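Local coordinates for protein peroxiredoxin PRX1, mitochondrial (Saccharomyces cerevisiae, PDB 5YKJ) that acts as a mitochondrial 1-Cys peroxiredoxin, a thiol peroxidase that reduces peroxides and is probably regenerated through the glutathione and thioredoxin systems, at residues G31-P37 with V127-I133; E47-F51 with V149-T153; K138-I142 with L163-D167. Residue numbers count along the deposited sequence, not the author numbering.

Contact 1. Residues G31-P37 with V127-I133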
ATOM      1  N   GLY A  31       1.620  -3.672  -5.414  1.00 10.05           N
ATOM      2  CA  GLY A  31       2.528  -2.946  -4.584  1.00 12.70           C
ATOM      3  C   GLY A  31       1.880  -2.138  -3.455  1.00  8.83           C
ATOM      4  O   GLY A  31       0.820  -1.679  -3.593  1.00  9.69           O
ATOM      5  N   VAL A  32       2.603  -2.036  -2.365  1.00  9.08           N
ATOM      6  CA  VAL A  32       2.236  -1.196  -1.253  1.00  8.78           C
ATOM      7  C   VAL A  32       3.427  -0.248  -0.980  1.00  9.73           C
ATOM      8  O   VAL A  32       4.455  -0.677  -0.559  1.00  9.69           O
ATOM      9  CB  VAL A  32       1.830  -1.982   0.002  1.00  9.89           C
ATOM     10  CG1 VAL A  32       1.531  -1.041   1.146  1.00  9.34           C
ATOM     11  CG2 VAL A  32       0.606  -2.803  -0.234  1.00  8.06           C
ATOM     12  N   LEU A  33       3.223   1.038  -1.267  1.00  8.56           N
ATOM     13  CA  LEU A  33       4.224   2.025  -1.003  1.00  7.82           C
ATOM     14  C   LEU A  33       3.791   2.780   0.276  1.00  6.41           C
ATOM     15  O   LEU A  33       2.763   3.357   0.285  1.00  8.67           O
ATOM     16  CB  LEU A  33       4.401   2.965  -2.178  1.00  7.23           C
ATOM     17  CG  LEU A  33       5.250   4.217  -2.095  1.00 10.15           C
ATOM     18  CD1 LEU A  33       6.687   3.866  -1.886  1.00 14.98           C
ATOM     19  CD2 LEU A  33       5.022   5.119  -3.300  1.00 13.30           C
ATOM     20  N   PHE A  34       4.602   2.706   1.318  1.00  6.42           N
ATOM     21  CA  PHE A  34       4.321   3.327   2.576  1.00  7.72           C
ATOM     22  C   PHE A  34       5.414   4.334   2.952  1.00 10.55           C
ATOM     23  O   PHE A  34       6.524   4.111   2.757  1.00  9.96           O
ATOM     24  CB  PHE A  34       4.096   2.316   3.709  1.00  8.77           C
ATOM     25  CG  PHE A  34       5.182   1.278   3.864  1.00 10.21           C
ATOM     26  CD1 PHE A  34       5.114   0.137   3.199  1.00 11.06           C
ATOM     27  CD2 PHE A  34       6.245   1.478   4.676  1.00 11.65           C
ATOM     28  CE1 PHE A  34       6.059  -0.810   3.343  1.00 23.36           C
ATOM     29  CE2 PHE A  34       7.213   0.518   4.838  1.00 15.95           C
ATOM     30  CZ  PHE A  34       7.123  -0.608   4.153  1.00 14.48           C
ATOM     31  N   SER A  35       4.953   5.454   3.486  1.00  7.65           N
ATOM     32  CA  SER A  35       5.750   6.592   3.754  1.00  7.56           C
ATOM     33  C   SER A  35       5.967   6.981   5.212  1.00  6.75           C
ATOM     34  O   SER A  35       5.139   6.822   5.992  1.00  8.16           O
ATOM     35  CB  SER A  35       5.125   7.782   3.024  1.00  8.83           C
ATOM     36  OG  SER A  35       4.769   7.409   1.743  1.00 10.53           O
ATOM     37  N   HIS A  36       7.170   7.481   5.466  1.00  8.04           N
ATOM     38  CA  HIS A  36       7.604   7.936   6.763  1.00  7.39           C
ATOM     39  C   HIS A  36       8.356   9.251   6.673  1.00 10.41           C
ATOM     40  O   HIS A  36       9.111   9.440   5.839  1.00  9.78           O
ATOM     41  CB  HIS A  36       8.464   6.854   7.435  1.00 10.10           C
ATOM     42  CG  HIS A  36       7.755   5.560   7.534  1.00 12.93           C
ATOM     43  ND1 HIS A  36       6.906   5.258   8.555  1.00 16.56           N
ATOM     44  CD2 HIS A  36       7.735   4.498   6.712  1.00 21.52           C
ATOM     45  CE1 HIS A  36       6.356   4.092   8.330  1.00 15.21           C
ATOM     46  NE2 HIS A  36       6.853   3.603   7.230  1.00 18.75           N
ATOM     47  N   PRO A  37       8.086  10.162   7.620  1.00  7.84           N
ATOM     48  CA  PRO A  37       8.774  11.447   7.610  1.00  9.85           C
ATOM     49  C   PRO A  37      10.282  11.380   7.933  1.00 12.89           C
ATOM     50  O   PRO A  37      11.007  12.168   7.462  1.00 13.25           O
ATOM     51  CB  PRO A  37       8.015  12.291   8.649  1.00 10.92           C
ATOM     52  CG  PRO A  37       6.720  11.616   8.822  1.00 11.61           C
ATOM     53  CD  PRO A  37       6.974  10.175   8.592  1.00 10.40           C
ATOM     54  N   VAL A 127       4.287  13.348   5.072  1.00  7.32           N
ATOM     55  CA  VAL A 127       4.903  12.231   4.335  1.00  7.58           C
ATOM     56  C   VAL A 127       4.535  10.944   5.048  1.00  8.39           C
ATOM     57  O   VAL A 127       5.291  10.336   5.685  1.00  7.75           O
ATOM     58  CB  VAL A 127       6.397  12.410   4.221  1.00  6.85           C
ATOM     59  CG1 VAL A 127       6.979  11.285   3.382  1.00  8.71           C
ATOM     60  CG2 VAL A 127       6.671  13.727   3.531  1.00  9.15           C
ATOM     61  N   ARG A 128       3.273  10.634   4.923  1.00  6.19           N
ATOM     62  CA  ARG A 128       2.678   9.547   5.642  1.00  6.05           C
ATOM     63  C   ARG A 128       1.637   8.725   4.895  1.00  9.66           C
ATOM     64  O   ARG A 128       0.931   7.991   5.489  1.00 10.18           O
ATOM     65  CB  ARG A 128       1.988  10.111   6.898  1.00  8.00           C
ATOM     66  CG  ARG A 128       2.876  10.297   8.099  1.00  8.68           C
ATOM     67  CD  ARG A 128       3.348   8.969   8.652  1.00  9.58           C
ATOM     68  NE  ARG A 128       2.320   8.280   9.409  1.00 10.53           N
ATOM     69  CZ  ARG A 128       2.437   7.062   9.912  1.00  8.31           C
ATOM     70  NH1 ARG A 128       3.538   6.390   9.766  1.00 12.93           N
ATOM     71  NH2 ARG A 128       1.458   6.523  10.585  1.00  8.19           N
ATOM     72  N   SER A 129       1.570   8.921   3.609  1.00  6.55           N
ATOM     73  CA  SER A 129       0.602   8.192   2.832  1.00  5.89           C
ATOM     74  C   SER A 129       1.014   6.777   2.503  1.00 10.16           C
ATOM     75  O   SER A 129       2.125   6.478   2.419  1.00  9.23           O
ATOM     76  CB  SER A 129       0.240   8.947   1.551  1.00  8.73           C
ATOM     77  OG  SER A 129      -0.253  10.209   1.834  1.00 10.36           O
ATOM     78  N   VAL A 130       0.003   5.950   2.339  1.00  5.92           N
ATOM     79  CA  VAL A 130       0.171   4.584   1.908  1.00  7.30           C
ATOM     80  C   VAL A 130      -0.613   4.447   0.599  1.00  7.48           C
ATOM     81  O   VAL A 130      -1.711   4.795   0.537  1.00  8.26           O
ATOM     82  CB  VAL A 130      -0.340   3.526   2.921  1.00  8.57           C
ATOM     83  CG1 VAL A 130      -0.171   2.105   2.375  1.00  9.46           C
ATOM     84  CG2 VAL A 130       0.454   3.611   4.197  1.00  9.38           C
ATOM     85  N   PHE A 131       0.058   3.959  -0.422  1.00  6.49           N
ATOM     86  CA  PHE A 131      -0.563   3.767  -1.705  1.00  6.13           C
ATOM     87  C   PHE A 131      -0.583   2.276  -2.086  1.00 10.28           C
ATOM     88  O   PHE A 131       0.422   1.673  -2.063  1.00 10.31           O
ATOM     89  CB  PHE A 131       0.240   4.524  -2.805  1.00  6.32           C
ATOM     90  CG  PHE A 131       0.470   5.996  -2.538  1.00  7.98           C
ATOM     91  CD1 PHE A 131       1.512   6.446  -1.745  1.00  6.24           C
ATOM     92  CD2 PHE A 131      -0.349   6.953  -3.111  1.00  8.32           C
ATOM     93  CE1 PHE A 131       1.706   7.767  -1.513  1.00  8.75           C
ATOM     94  CE2 PHE A 131      -0.123   8.298  -2.860  1.00  8.10           C
ATOM     95  CZ  PHE A 131       0.906   8.669  -2.099  1.00  6.94           C
ATOM     96  N   VAL A 132      -1.756   1.733  -2.403  1.00  6.82           N
ATOM     97  CA  VAL A 132      -1.875   0.366  -2.870  1.00  6.89           C
ATOM     98  C   VAL A 132      -1.953   0.461  -4.384  1.00 10.42           C
ATOM     99  O   VAL A 132      -2.801   1.113  -4.896  1.00  9.55           O
ATOM    100  CB  VAL A 132      -3.128  -0.258  -2.334  1.00  6.61           C
ATOM    101  CG1 VAL A 132      -3.271  -1.680  -2.851  1.00  8.71           C
ATOM    102  CG2 VAL A 132      -3.105  -0.229  -0.837  1.00  8.36           C
ATOM    103  N   ILE A 133      -1.000  -0.175  -5.042  1.00  7.09           N
ATOM    104  CA  ILE A 133      -0.837  -0.114  -6.496  1.00  7.42           C
ATOM    105  C   ILE A 133      -1.003  -1.471  -7.177  1.00  8.67           C
ATOM    106  O   ILE A 133      -0.497  -2.433  -6.731  1.00 10.01           O
ATOM    107  CB  ILE A 133       0.529   0.447  -6.777  1.00  7.71           C
ATOM    108  CG1 ILE A 133       0.615   1.804  -6.122  1.00  8.99           C
ATOM    109  CG2 ILE A 133       0.855   0.538  -8.252  1.00 10.00           C
ATOM    110  CD1 ILE A 133       2.014   2.350  -5.993  1.00 14.76           C
TER
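At the centre of the thioredoxin-fold sheet, strand 30-36 runs antiparallel to strand 129-133, their short axes 4.7 Å apart at closest. Two hydrogen-bonded pairs use both polar backbone atoms of each residue: G31 N to I133 O and I133 N to G31 O, each 2.8 Å, then L33 N to F131 O at 3.0 Å and F131 N to L33 O at 2.9 Å. V32, between these pairs, and F34, just past the second, turn their amide groups to strand 63-69, pairing with K64, I66 and L68. Beta-branched V32 and V130 suit the extended backbone and meet through CG1 atoms 3.8 Å apart, on the face shared with F34 and V132. On the other face L33 CD2 packs 4.1 Å from F131 CD1, and G31 adds no bulk beside I133. Past F34 the pairing frays. The carbonyl oxygens of S35 and R128 both accept from R151 NH2, while the R128 guanidinium is held by E47 and the carbonyl of Y145, and S129 OG pairs with T144. P37, which opens the PxxxTxxC signature of peroxiredoxins, has no amide hydrogen to offer V127. S129 O still gains two donors, S35 N weakly at 3.2 Å and S35 OG at 2.9 Å.

Contact 2. Residues E47-F51 with V149-T153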
ATOM      1  N   GLU A  47       5.793   0.189  12.727  1.00 10.49           N
ATOM      2  CA  GLU A  47       5.113  -0.096  11.482  1.00 12.04           C
ATOM      3  C   GLU A  47       5.968  -0.877  10.478  1.00  9.31           C
ATOM      4  O   GLU A  47       5.540  -1.824   9.934  1.00 10.58           O
ATOM      5  CB  GLU A  47       4.606   1.233  10.874  1.00  9.13           C
ATOM      6  CG  GLU A  47       3.486   1.911  11.660  1.00  9.25           C
ATOM      7  CD  GLU A  47       3.101   3.275  11.100  1.00 12.19           C
ATOM      8  OE1 GLU A  47       3.988   3.921  10.597  1.00 15.62           O
ATOM      9  OE2 GLU A  47       1.966   3.673  11.230  1.00 11.69           O
ATOM     10  N   VAL A  48       7.189  -0.441  10.298  1.00  8.76           N
ATOM     11  CA  VAL A  48       8.068  -1.132   9.421  1.00  8.75           C
ATOM     12  C   VAL A  48       8.366  -2.535   9.957  1.00 13.52           C
ATOM     13  O   VAL A  48       8.467  -3.449   9.254  1.00 10.03           O
ATOM     14  CB  VAL A  48       9.365  -0.322   9.106  1.00 11.54           C
ATOM     15  CG1 VAL A  48      10.238  -1.077   8.144  1.00  9.21           C
ATOM     16  CG2 VAL A  48       9.064   0.990   8.475  1.00 12.80           C
ATOM     17  N   SER A  49       8.475  -2.615  11.248  1.00 11.94           N
ATOM     18  CA  SER A  49       8.711  -3.895  11.893  1.00  9.38           C
ATOM     19  C   SER A  49       7.578  -4.865  11.595  1.00 11.55           C
ATOM     20  O   SER A  49       7.796  -5.996  11.339  1.00 12.63           O
ATOM     21  CB  SER A  49       8.834  -3.688  13.446  1.00 17.40           C
ATOM     22  OG  SER A  49       9.972  -2.972  13.793  1.00 14.65           O
ATOM     23  N   ALA A  50       6.360  -4.377  11.676  1.00 11.66           N
ATOM     24  CA  ALA A  50       5.210  -5.223  11.411  1.00 11.99           C
ATOM     25  C   ALA A  50       5.153  -5.697   9.951  1.00 10.51           C
ATOM     26  O   ALA A  50       4.911  -6.825   9.692  1.00 10.88           O
ATOM     27  CB  ALA A  50       3.923  -4.528  11.835  1.00  9.86           C
ATOM     28  N   PHE A  51       5.396  -4.782   9.023  1.00  9.47           N
ATOM     29  CA  PHE A  51       5.400  -5.151   7.632  1.00 10.85           C
ATOM     30  C   PHE A  51       6.494  -6.169   7.381  1.00 13.85           C
ATOM     31  O   PHE A  51       6.337  -7.030   6.604  1.00 13.14           O
ATOM     32  CB  PHE A  51       5.578  -3.929   6.732  1.00 11.99           C
ATOM     33  CG  PHE A  51       4.319  -3.137   6.537  1.00 11.99           C
ATOM     34  CD1 PHE A  51       3.275  -3.648   5.835  1.00 13.13           C
ATOM     35  CD2 PHE A  51       4.210  -1.877   7.036  1.00 18.82           C
ATOM     36  CE1 PHE A  51       2.132  -2.905   5.677  1.00 19.92           C
ATOM     37  CE2 PHE A  51       3.049  -1.136   6.890  1.00 27.07           C
ATOM     38  CZ  PHE A  51       2.009  -1.646   6.202  1.00 17.92           C
ATOM     39  N   VAL A 149      -0.300   8.196  14.976  1.00  8.47           N
ATOM     40  CA  VAL A 149      -1.193   7.059  14.956  1.00  7.02           C
ATOM     41  C   VAL A 149      -0.728   5.939  14.026  1.00  9.50           C
ATOM     42  O   VAL A 149      -0.739   6.057  12.873  1.00  9.01           O
ATOM     43  CB  VAL A 149      -2.617   7.497  14.501  1.00  9.87           C
ATOM     44  CG1 VAL A 149      -3.580   6.311  14.404  1.00 11.19           C
ATOM     45  CG2 VAL A 149      -3.178   8.541  15.424  1.00 14.78           C
ATOM     46  N   GLY A 150      -0.369   4.829  14.632  1.00  8.12           N
ATOM     47  CA  GLY A 150       0.082   3.687  13.901  1.00 11.36           C
ATOM     48  C   GLY A 150      -1.020   3.083  13.069  1.00 12.11           C
ATOM     49  O   GLY A 150      -2.128   3.091  13.425  1.00  9.40           O
ATOM     50  N   ARG A 151      -0.591   2.548  11.948  1.00 10.23           N
ATOM     51  CA  ARG A 151      -1.473   1.934  10.977  1.00 10.62           C
ATOM     52  C   ARG A 151      -1.958   0.570  11.451  1.00 11.43           C
ATOM     53  O   ARG A 151      -1.666   0.143  12.526  1.00 10.12           O
ATOM     54  CB  ARG A 151      -0.803   1.848   9.613  1.00  9.36           C
ATOM     55  CG  ARG A 151      -0.403   3.188   9.034  1.00  6.31           C
ATOM     56  CD  ARG A 151       0.790   3.059   8.068  1.00 11.49           C
ATOM     57  NE  ARG A 151       1.149   4.311   7.409  1.00 11.45           N
ATOM     58  CZ  ARG A 151       2.357   4.611   6.989  1.00  9.45           C
ATOM     59  NH1 ARG A 151       3.340   3.783   7.105  1.00 12.89           N
ATOM     60  NH2 ARG A 151       2.558   5.764   6.417  1.00 11.62           N
ATOM     61  N   ASN A 152      -2.742  -0.065  10.591  1.00  8.96           N
ATOM     62  CA  ASN A 152      -3.301  -1.394  10.882  1.00  9.11           C
ATOM     63  C   ASN A 152      -2.947  -2.358   9.752  1.00 10.33           C
ATOM     64  O   ASN A 152      -3.410  -2.214   8.700  1.00  9.26           O
ATOM     65  CB  ASN A 152      -4.817  -1.266  11.041  1.00 11.67           C
ATOM     66  CG  ASN A 152      -5.481  -2.550  11.440  1.00 17.72           C
ATOM     67  OD1 ASN A 152      -5.023  -3.571  11.169  1.00 11.33           O
ATOM     68  ND2 ASN A 152      -6.607  -2.423  12.041  1.00 24.53           N
ATOM     69  N   THR A 153      -2.076  -3.306  10.031  1.00 11.16           N
ATOM     70  CA  THR A 153      -1.644  -4.234   9.017  1.00 13.30           C
ATOM     71  C   THR A 153      -2.755  -5.154   8.508  1.00 12.43           C
ATOM     72  O   THR A 153      -2.760  -5.542   7.424  1.00 11.86           O
ATOM     73  CB  THR A 153      -0.394  -5.006   9.457  1.00 10.21           C
ATOM     74  OG1 THR A 153      -0.657  -5.677  10.678  1.00 15.14           O
ATOM     75  CG2 THR A 153       0.769  -4.033   9.638  1.00 12.95           C
TER
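T153 lays its CG2 methyl over one face of the F51 ring, 4.3 Å from CE1, while the same CG2 touches A50 CB at 3.9 Å. Alanine is small enough to let the segment 149-153 approach the helix here, and threonine can bury a methyl while standing in the first turn of helix 153-169. N152 caps the start of that helix, its OD1 taking the amide of E155. One turn before F51, E47 extends its carboxylate toward the loop: OE2 accepts the backbone N of R151 at 2.9 Å and also lies 3.3 Å from G150 CA, a close approach to the loop backbone. E47 OE1 and R151 NH1 are 3.6 Å apart, a salt bridge of charges only, since the oxygen lies well out of the guanidinium plane. The stronger partner of E47 is R128, and R151 uses NH2 to bind the carbonyl oxygens of S35 and R128. The long R151 side chain, ending in a planar guanidinium, thus ties the loop to strand 30-36, and one glutamate serves both arginines and an amide. Helix 46-53 starts just after Cys44, present as S-hydroxycysteine, so this Arg-Glu-Arg cluster is consistent with the surroundings of a peroxiredoxin active site.

Contact 3. Residues K138-I142 with L163-D167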
ATOM      1  N   LYS A 138      -1.715   1.251 -11.417  1.00  9.70           N
ATOM      2  CA  LYS A 138      -2.739   2.166 -11.026  1.00 12.07           C
ATOM      3  C   LYS A 138      -2.813   2.228  -9.531  1.00 11.35           C
ATOM      4  O   LYS A 138      -2.770   1.289  -8.925  1.00 10.70           O
ATOM      5  CB  LYS A 138      -4.140   1.748 -11.518  1.00 11.14           C
ATOM      6  CG  LYS A 138      -4.218   1.596 -12.995  1.00 14.85           C
ATOM      7  CD  LYS A 138      -4.009   2.941 -13.594  1.00 23.56           C
ATOM      8  CE  LYS A 138      -3.870   2.833 -15.090  1.00 51.63           C
ATOM      9  NZ  LYS A 138      -4.879   3.635 -15.762  1.00 61.25           N
ATOM     10  N   ILE A 139      -2.972   3.436  -8.999  1.00  7.83           N
ATOM     11  CA  ILE A 139      -3.180   3.623  -7.591  1.00  8.85           C
ATOM     12  C   ILE A 139      -4.644   3.241  -7.344  1.00  8.04           C
ATOM     13  O   ILE A 139      -5.517   3.759  -7.914  1.00  9.16           O
ATOM     14  CB  ILE A 139      -2.927   5.082  -7.159  1.00  7.64           C
ATOM     15  CG1 ILE A 139      -1.465   5.456  -7.364  1.00  8.06           C
ATOM     16  CG2 ILE A 139      -3.293   5.201  -5.707  1.00  8.29           C
ATOM     17  CD1 ILE A 139      -1.173   6.938  -7.269  1.00 11.59           C
ATOM     18  N   ARG A 140      -4.850   2.291  -6.459  1.00  8.30           N
ATOM     19  CA  ARG A 140      -6.164   1.772  -6.173  1.00  6.98           C
ATOM     20  C   ARG A 140      -6.826   2.240  -4.876  1.00  9.61           C
ATOM     21  O   ARG A 140      -7.994   2.241  -4.751  1.00  9.41           O
ATOM     22  CB  ARG A 140      -6.159   0.235  -6.250  1.00  7.18           C
ATOM     23  CG  ARG A 140      -5.637  -0.312  -7.569  1.00  9.00           C
ATOM     24  CD  ARG A 140      -6.607  -0.080  -8.711  1.00 11.04           C
ATOM     25  NE  ARG A 140      -7.864  -0.754  -8.478  1.00 13.33           N
ATOM     26  CZ  ARG A 140      -8.074  -2.007  -8.813  1.00 12.52           C
ATOM     27  NH1 ARG A 140      -7.159  -2.677  -9.449  1.00 11.96           N
ATOM     28  NH2 ARG A 140      -9.214  -2.573  -8.528  1.00 17.36           N
ATOM     29  N   LEU A 141      -5.986   2.596  -3.941  1.00  8.49           N
ATOM     30  CA  LEU A 141      -6.412   2.979  -2.624  1.00  6.45           C
ATOM     31  C   LEU A 141      -5.299   3.756  -1.954  1.00  7.14           C
ATOM     32  O   LEU A 141      -4.210   3.431  -2.127  1.00  8.63           O
ATOM     33  CB  LEU A 141      -6.713   1.701  -1.802  1.00  7.81           C
ATOM     34  CG  LEU A 141      -7.363   1.773  -0.422  1.00  9.48           C
ATOM     35  CD1 LEU A 141      -8.250   0.558  -0.123  1.00 11.15           C
ATOM     36  CD2 LEU A 141      -6.313   1.839   0.675  1.00 10.94           C
ATOM     37  N   ILE A 142      -5.688   4.777  -1.191  1.00  6.05           N
ATOM     38  CA  ILE A 142      -4.770   5.617  -0.470  1.00  7.57           C
ATOM     39  C   ILE A 142      -5.255   5.862   0.940  1.00  9.85           C
ATOM     40  O   ILE A 142      -6.390   5.981   1.153  1.00  9.72           O
ATOM     41  CB  ILE A 142      -4.633   7.003  -1.178  1.00  9.31           C
ATOM     42  CG1 ILE A 142      -4.256   6.843  -2.634  1.00  9.10           C
ATOM     43  CG2 ILE A 142      -3.571   7.889  -0.539  1.00 11.42           C
ATOM     44  CD1 ILE A 142      -4.239   8.151  -3.368  1.00 13.67           C
ATOM     45  N   LEU A 163      -9.626  -5.934  -3.053  1.00  8.54           N
ATOM     46  CA  LEU A 163      -9.306  -5.428  -4.370  1.00  9.53           C
ATOM     47  C   LEU A 163      -9.004  -6.512  -5.375  1.00  9.70           C
ATOM     48  O   LEU A 163      -9.405  -6.434  -6.489  1.00 11.69           O
ATOM     49  CB  LEU A 163      -8.101  -4.481  -4.311  1.00 10.76           C
ATOM     50  CG  LEU A 163      -8.349  -3.097  -3.712  1.00  7.32           C
ATOM     51  CD1 LEU A 163      -7.020  -2.496  -3.290  1.00  7.08           C
ATOM     52  CD2 LEU A 163      -9.043  -2.222  -4.732  1.00  8.83           C
ATOM     53  N   GLN A 164      -8.246  -7.487  -4.926  1.00  8.88           N
ATOM     54  CA  GLN A 164      -7.906  -8.597  -5.783  1.00  9.32           C
ATOM     55  C   GLN A 164      -9.134  -9.406  -6.151  1.00 10.33           C
ATOM     56  O   GLN A 164      -9.237  -9.838  -7.237  1.00 12.63           O
ATOM     57  CB  GLN A 164      -6.813  -9.478  -5.181  1.00 11.00           C
ATOM     58  CG  GLN A 164      -5.492  -8.734  -5.041  1.00 11.63           C
ATOM     59  CD  GLN A 164      -4.364  -9.586  -4.479  1.00 12.30           C
ATOM     60  OE1 GLN A 164      -4.574 -10.542  -3.812  1.00 13.70           O
ATOM     61  NE2 GLN A 164      -3.186  -9.188  -4.762  1.00 14.27           N
ATOM     62  N   LEU A 165      -9.990  -9.603  -5.183  1.00 11.37           N
ATOM     63  CA  LEU A 165     -11.211 -10.342  -5.415  1.00 11.71           C
ATOM     64  C   LEU A 165     -12.146  -9.618  -6.390  1.00 13.01           C
ATOM     65  O   LEU A 165     -12.705 -10.211  -7.273  1.00 14.67           O
ATOM     66  CB  LEU A 165     -11.946 -10.647  -4.109  1.00 12.28           C
ATOM     67  CG  LEU A 165     -13.215 -11.497  -4.331  1.00 21.30           C
ATOM     68  CD1 LEU A 165     -12.851 -12.865  -4.869  1.00 29.71           C
ATOM     69  CD2 LEU A 165     -13.974 -11.564  -3.045  1.00 22.00           C
ATOM     70  N   THR A 166     -12.281  -8.323  -6.200  1.00  9.58           N
ATOM     71  CA  THR A 166     -13.100  -7.566  -7.089  1.00 12.38           C
ATOM     72  C   THR A 166     -12.593  -7.613  -8.538  1.00 15.95           C
ATOM     73  O   THR A 166     -13.363  -7.704  -9.427  1.00 16.24           O
ATOM     74  CB  THR A 166     -13.303  -6.082  -6.660  1.00 16.66           C
ATOM     75  OG1 THR A 166     -12.094  -5.387  -6.662  1.00 31.82           O
ATOM     76  CG2 THR A 166     -13.884  -6.003  -5.383  1.00 18.85           C
ATOM     77  N   ASP A 167     -11.288  -7.512  -8.732  1.00 13.50           N
ATOM     78  CA  ASP A 167     -10.702  -7.618 -10.034  1.00 16.90           C
ATOM     79  C   ASP A 167     -10.870  -9.011 -10.631  1.00 22.08           C
ATOM     80  O   ASP A 167     -11.075  -9.147 -11.789  1.00 20.03           O
ATOM     81  CB  ASP A 167      -9.212  -7.307 -10.011  1.00 13.78           C
ATOM     82  CG  ASP A 167      -8.916  -5.816  -9.866  1.00 18.44           C
ATOM     83  OD1 ASP A 167      -9.837  -5.063  -9.796  1.00 16.62           O
ATOM     84  OD2 ASP A 167      -7.759  -5.482  -9.807  1.00 16.18           O
TER
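Strand 139-142 and helix 163-167 run in roughly opposite directions, at 145° between their short axes, which come no closer than 11.4 Å. Such a gap leaves room for side chains between the two backbones, and the nearest CA atoms, those of R140 and L163, are 8.1 Å apart. The strand is bent locally by a beta bulge: R140 and L141 both pair with V132 of the adjoining strand, and R140 has a near-helical psi of -26°. As a result these two consecutive residues both turn their CB toward the helix, where a regular strand would alternate. R140 makes an end-on, two-pronged salt bridge with D167, from NH1 to OD2 and from NH2 to OD1, each 2.9 Å and nearly straight. Its first three chi angles are all m, so the chain is curled, and a second acid, D134, also binds NH1. Arginine suits this partly exposed place because its guanidinium can answer two carboxylates and still touch an apolar group: NH2 is 3.8 Å from L163 CD2. L163 and D167 stand one turn apart, joined by the helical bond from D167 N to L163 O at 3.1 Å, so the same helix face offers leucine and then acid. L141 CB meets L163 CD1 loosely, at 4.5 Å. The pair belongs to the beta-beta-alpha half of the thioredoxin fold, with helix 153-169 packed along strand 139-144, an edge strand of the sheet within this chain; L163 also rests on V132 of strand 129-133 and W30 of strand 30-36, while L165 touches W177 of the C-terminal region.

How the contacts relate
Contact 1 is the buried core, whereas contact 2 is partly buried and contact 3 lies at the surface, and the chemistry differs: backbone hydrogen bonds and apolar packing in the sheet, a largely buried Glu-Arg network in contact 2, a surface Arg-Asp bridge in contact 3. Contacts 1 and 2 join through R128 NH1 and E47 OE1, a 2.6 Å salt bridge, and through R151, at the C-terminal end of strand 30-36, which leads on to helix 46-53. Contacts 1 and 3 meet through V132, whose N and O pair with L141 and R140, so strands 129-133 and 139-144 are neighbours. Contacts 2 and 3 do not touch, their nearest atoms about 9 Å apart, yet helix 153-169 starts in one and carries the other.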